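Local coordinates for PpBBE-like 1 D396N (Physcomitrella patens subsp. patens, PDB 6EO5), which probably oxidises cellobiose with a bicovalently attached FAD, as a moss homologue of berberine bridge enzyme from the VAO flavoprotein superfamily, here in an engineered variant, at residues R24-F27 / P28-E32; T276-L279 / P280-T284. One frame throughout, in Å; residues are numbered along the deposited sequence.

Contact 1 of 2, residues R24-F27 / P28-E32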
loop_
_atom_site.group_PDB
_atom_site.type_symbol
_atom_site.label_atom_id
_atom_site.label_comp_id
_atom_site.label_asym_id
_atom_site.label_seq_id
_atom_site.Cartn_x
_atom_site.Cartn_y
_atom_site.Cartn_z
ATOM N N ARG A 24 0.090 27.624 0.451
ATOM C CA ARG A 24 -1.248 27.653 1.030
ATOM C C ARG A 24 -1.261 26.932 2.376
ATOM O O ARG A 24 -0.545 25.944 2.574
ATOM C CB ARG A 24 -2.238 27.005 0.066
ATOM C CG ARG A 24 -3.630 26.810 0.624
ATOM C CD ARG A 24 -4.586 26.404 -0.484
ATOM N NE ARG A 24 -4.179 25.177 -1.173
ATOM C CZ ARG A 24 -4.712 23.979 -0.935
ATOM N NH1 ARG A 24 -5.667 23.857 -0.015
ATOM N NH2 ARG A 24 -4.294 22.908 -1.610
ATOM N N THR A 25 -2.058 27.444 3.321
ATOM C CA THR A 25 -2.175 26.823 4.634
ATOM C C THR A 25 -3.634 26.779 5.060
ATOM O O THR A 25 -4.501 27.421 4.468
ATOM C CB THR A 25 -1.362 27.554 5.714
ATOM O OG1 THR A 25 -1.881 28.877 5.903
ATOM C CG2 THR A 25 0.118 27.606 5.347
ATOM N N ALA A 26 -3.894 25.994 6.101
ATOM C CA ALA A 26 -5.188 25.971 6.767
ATOM C C ALA A 26 -4.946 25.738 8.249
ATOM O O ALA A 26 -4.152 24.866 8.616
ATOM C CB ALA A 26 -6.105 24.885 6.197
ATOM N N PHE A 27 -5.611 26.528 9.096
ATOM C CA PHE A 27 -5.329 26.508 10.521
ATOM C C PHE A 27 -6.600 26.213 11.312
ATOM O O PHE A 27 -7.710 26.474 10.830
ATOM C CB PHE A 27 -4.715 27.840 10.980
ATOM C CG PHE A 27 -3.224 27.903 10.814
ATOM C CD1 PHE A 27 -2.660 28.260 9.600
ATOM C CD2 PHE A 27 -2.382 27.585 11.868
ATOM C CE1 PHE A 27 -1.280 28.309 9.438
ATOM C CE2 PHE A 27 -0.994 27.631 11.715
ATOM C CZ PHE A 27 -0.445 27.992 10.500
ATOM N N PRO A 28 -6.469 25.640 12.513
ATOM C CA PRO A 28 -7.652 25.152 13.237
ATOM C C PRO A 28 -8.711 26.230 13.385
ATOM O O PRO A 28 -8.410 27.405 13.602
ATOM C CB PRO A 28 -7.085 24.737 14.596
ATOM C CG PRO A 28 -5.662 24.396 14.310
ATOM C CD PRO A 28 -5.220 25.343 13.239
ATOM N N GLY A 29 -9.962 25.823 13.255
ATOM C CA GLY A 29 -11.068 26.737 13.365
ATOM C C GLY A 29 -11.593 27.251 12.046
ATOM O O GLY A 29 -12.679 27.842 12.021
ATOM N N THR A 30 -10.867 27.046 10.954
ATOM C CA THR A 30 -11.321 27.449 9.632
ATOM C C THR A 30 -11.957 26.276 8.887
ATOM O O THR A 30 -11.820 25.108 9.263
ATOM C CB THR A 30 -10.163 28.008 8.811
ATOM O OG1 THR A 30 -9.350 26.927 8.349
ATOM C CG2 THR A 30 -9.314 28.935 9.660
ATOM N N SER A 31 -12.667 26.607 7.814
ATOM C CA SER A 31 -13.320 25.572 7.026
ATOM C C SER A 31 -12.337 24.834 6.124
ATOM O O SER A 31 -12.589 23.680 5.757
ATOM C CB SER A 31 -14.439 26.182 6.184
ATOM O OG SER A 31 -13.899 26.900 5.088
ATOM N N GLU A 32 -11.230 25.481 5.741
ATOM C CA GLU A 32 -10.200 24.793 4.966
ATOM C C GLU A 32 -9.562 23.689 5.792
ATOM O O GLU A 32 -9.370 22.567 5.310
ATOM C CB GLU A 32 -9.126 25.777 4.490
ATOM C CG GLU A 32 -9.630 26.962 3.680
ATOM C CD GLU A 32 -10.294 28.013 4.549
ATOM O OE1 GLU A 32 -9.799 28.264 5.683
ATOM O OE2 GLU A 32 -11.325 28.567 4.099
#
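Pro28 meets the residue before it through its ring: CD lies 3.4 Å from Phe27 CB and reaches obliquely toward the Phe27 ring, with CD2 of Phe27 3.9 Å from Pro28 CD. Gly29 follows with a positive phi of 97°, as expected at the third position of a type II beta turn, where a side chain would press against the preceding carbonyl oxygen. Thr30 closes that turn: its N donates to Phe27 O at 3.2 Å, with an N-H...O angle of 154° and the donor in the carbonyl plane. The hydroxyl folds back toward the same oxygen, Thr30 OG1 lying 3.0 Å from Phe27 O, because chi1 of 76° sets it between its own N and carbonyl carbon. Thr30 OG1 is also 3.0 Å from Glu32 OE1, so two acceptors compete for its single proton, while the oxygen accepts from Tyr33 N. Replacing Thr30 with a valine would probably leave Tyr33 N without its cap and Glu32 OE1 without its hydroxyl neighbour. Glu32 brings CB to 3.6 Å from Ala26 CB, and its chain, bent at chi2, returns the carboxylate toward Thr30. Ala26 is also backbone-bonded to Phe51, which anchors this side to strand 50-53. Together these features define a type II turn running into a threonine N-cap, joining an edge strand of a mixed sheet to helix 31-36.

Contact 2 of 2, residues T276-L279 / P280-T284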
loop_
_atom_site.group_PDB
_atom_site.type_symbol
_atom_site.label_atom_id
_atom_site.label_comp_id
_atom_site.label_asym_id
_atom_site.label_seq_id
_atom_site.Cartn_x
_atom_site.Cartn_y
_atom_site.Cartn_z
ATOM N N THR A 276 -7.933 -16.721 -24.621
ATOM C CA THR A 276 -7.940 -18.104 -25.095
ATOM C C THR A 276 -6.812 -18.940 -24.505
ATOM O O THR A 276 -6.850 -20.165 -24.631
ATOM C CB THR A 276 -7.873 -18.165 -26.632
ATOM O OG1 THR A 276 -6.844 -17.292 -27.123
ATOM C CG2 THR A 276 -9.203 -17.782 -27.245
ATOM N N SER A 277 -5.826 -18.322 -23.858
ATOM C CA SER A 277 -4.780 -19.060 -23.162
ATOM C C SER A 277 -5.057 -19.264 -21.668
ATOM O O SER A 277 -4.313 -20.005 -21.021
ATOM C CB SER A 277 -3.438 -18.340 -23.330
ATOM O OG SER A 277 -2.984 -18.393 -24.669
ATOM N N LEU A 278 -6.117 -18.654 -21.115
ATOM C CA LEU A 278 -6.269 -18.576 -19.662
ATOM C C LEU A 278 -6.629 -19.924 -19.037
ATOM O O LEU A 278 -6.105 -20.275 -17.971
ATOM C CB LEU A 278 -7.323 -17.528 -19.287
ATOM C CG LEU A 278 -7.690 -17.489 -17.790
ATOM C CD1 LEU A 278 -6.513 -17.047 -16.938
ATOM C CD2 LEU A 278 -8.891 -16.611 -17.503
ATOM N N LEU A 279 -7.524 -20.689 -19.660
ATOM C CA LEU A 279 -8.129 -21.813 -18.942
ATOM C C LEU A 279 -7.145 -22.891 -18.493
ATOM O O LEU A 279 -7.328 -23.416 -17.380
ATOM C CB LEU A 279 -9.271 -22.411 -19.772
ATOM C CG LEU A 279 -10.651 -21.869 -19.340
ATOM C CD1 LEU A 279 -10.763 -20.338 -19.468
ATOM C CD2 LEU A 279 -11.778 -22.541 -20.106
ATOM N N PRO A 280 -6.107 -23.265 -19.251
ATOM C CA PRO A 280 -5.120 -24.199 -18.684
ATOM C C PRO A 280 -4.528 -23.716 -17.384
ATOM O O PRO A 280 -4.117 -24.539 -16.559
ATOM C CB PRO A 280 -4.042 -24.287 -19.767
ATOM C CG PRO A 280 -4.694 -23.854 -20.981
ATOM C CD PRO A 280 -5.762 -22.887 -20.630
ATOM N N LEU A 281 -4.483 -22.401 -17.162
ATOM C CA LEU A 281 -3.815 -21.838 -15.995
ATOM C C LEU A 281 -4.714 -21.718 -14.765
ATOM O O LEU A 281 -4.200 -21.563 -13.654
ATOM C CB LEU A 281 -3.241 -20.462 -16.338
ATOM C CG LEU A 281 -2.298 -20.450 -17.537
ATOM C CD1 LEU A 281 -1.931 -19.030 -17.917
ATOM C CD2 LEU A 281 -1.053 -21.277 -17.252
ATOM N N VAL A 282 -6.031 -21.773 -14.920
ATOM C CA VAL A 282 -6.930 -21.748 -13.780
ATOM C C VAL A 282 -7.679 -23.059 -13.640
ATOM O O VAL A 282 -8.573 -23.174 -12.799
ATOM C CB VAL A 282 -7.908 -20.564 -13.856
ATOM C CG1 VAL A 282 -7.153 -19.245 -13.854
ATOM C CG2 VAL A 282 -8.792 -20.670 -15.088
ATOM N N LYS A 283 -7.315 -24.063 -14.430
ATOM C CA LYS A 283 -8.052 -25.324 -14.428
ATOM C C LYS A 283 -7.955 -26.040 -13.084
ATOM O O LYS A 283 -8.956 -26.568 -12.585
ATOM C CB LYS A 283 -7.531 -26.208 -15.560
ATOM C CG LYS A 283 -7.929 -27.665 -15.521
ATOM C CD LYS A 283 -7.081 -28.408 -16.551
ATOM C CE LYS A 283 -5.609 -27.963 -16.428
ATOM N NZ LYS A 283 -4.821 -28.159 -17.680
ATOM N N THR A 284 -6.764 -26.072 -12.475
ATOM C CA THR A 284 -6.616 -26.839 -11.240
ATOM C C THR A 284 -7.322 -26.167 -10.063
ATOM O O THR A 284 -7.787 -26.860 -9.147
ATOM C CB THR A 284 -5.135 -27.075 -10.922
ATOM O OG1 THR A 284 -4.482 -25.829 -10.640
ATOM C CG2 THR A 284 -4.444 -27.718 -12.102
#
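Ser277 meets the second segment through its carbonyl: Pro280 CD stands 3.2 Å from Ser277 O, and the proline nitrogen has no hydrogen to give. Leu278 is the double acceptor of the contact: its O accepts from Leu281 N at 2.8 Å, with an N-H...O angle of 144° and the donor 38° above the carbonyl plane; a weak second bond comes from Val282 N. With CG anti to N (chi1 173°), the Leu278 side chain runs on to place CD1 3.8 Å from Val282 CG1, an apolar contact one turn apart. Strands 222-230, 253-259 and 264-271 supply neighbours for Leu278, among them Phe225, Ile253 and Tyr271, while Val282 touches Tyr227. Leu279 sets CB 3.6 Å from Pro280 CD, and its O receives Val282 N at 3.2 Å, the donor standing well above the carbonyl plane. Two of these bonds, Leu281 to Leu278 and Val282 to Leu279, span three residues. A proline here, where its missing amide hydrogen costs little, is common in the first turn of a helix, and the three-residue bonds fit such a start, where the loop winds into helix 279-288, packed on an antiparallel sheet.

From the N terminus, contact 1 comes early: it closes the tight turn by which strand 24-26 leaves the four-stranded mixed sheet and enters helix 31-36. That sheet also holds strands 50-53, 74-77 and 95-98, which belong to the FAD-binding domain. Contact 2 follows much later, where the loop after strand 264-271 winds into helix 279-288 beside the seven-stranded antiparallel sheet. The two are in series, neither nested nor crossed. The centres of contact 1 and contact 2 are about 55 Å apart, and the two lie on opposite sides of the chain's centre. Each is a local feature at a helix beginning, and the two are attached to different sheets.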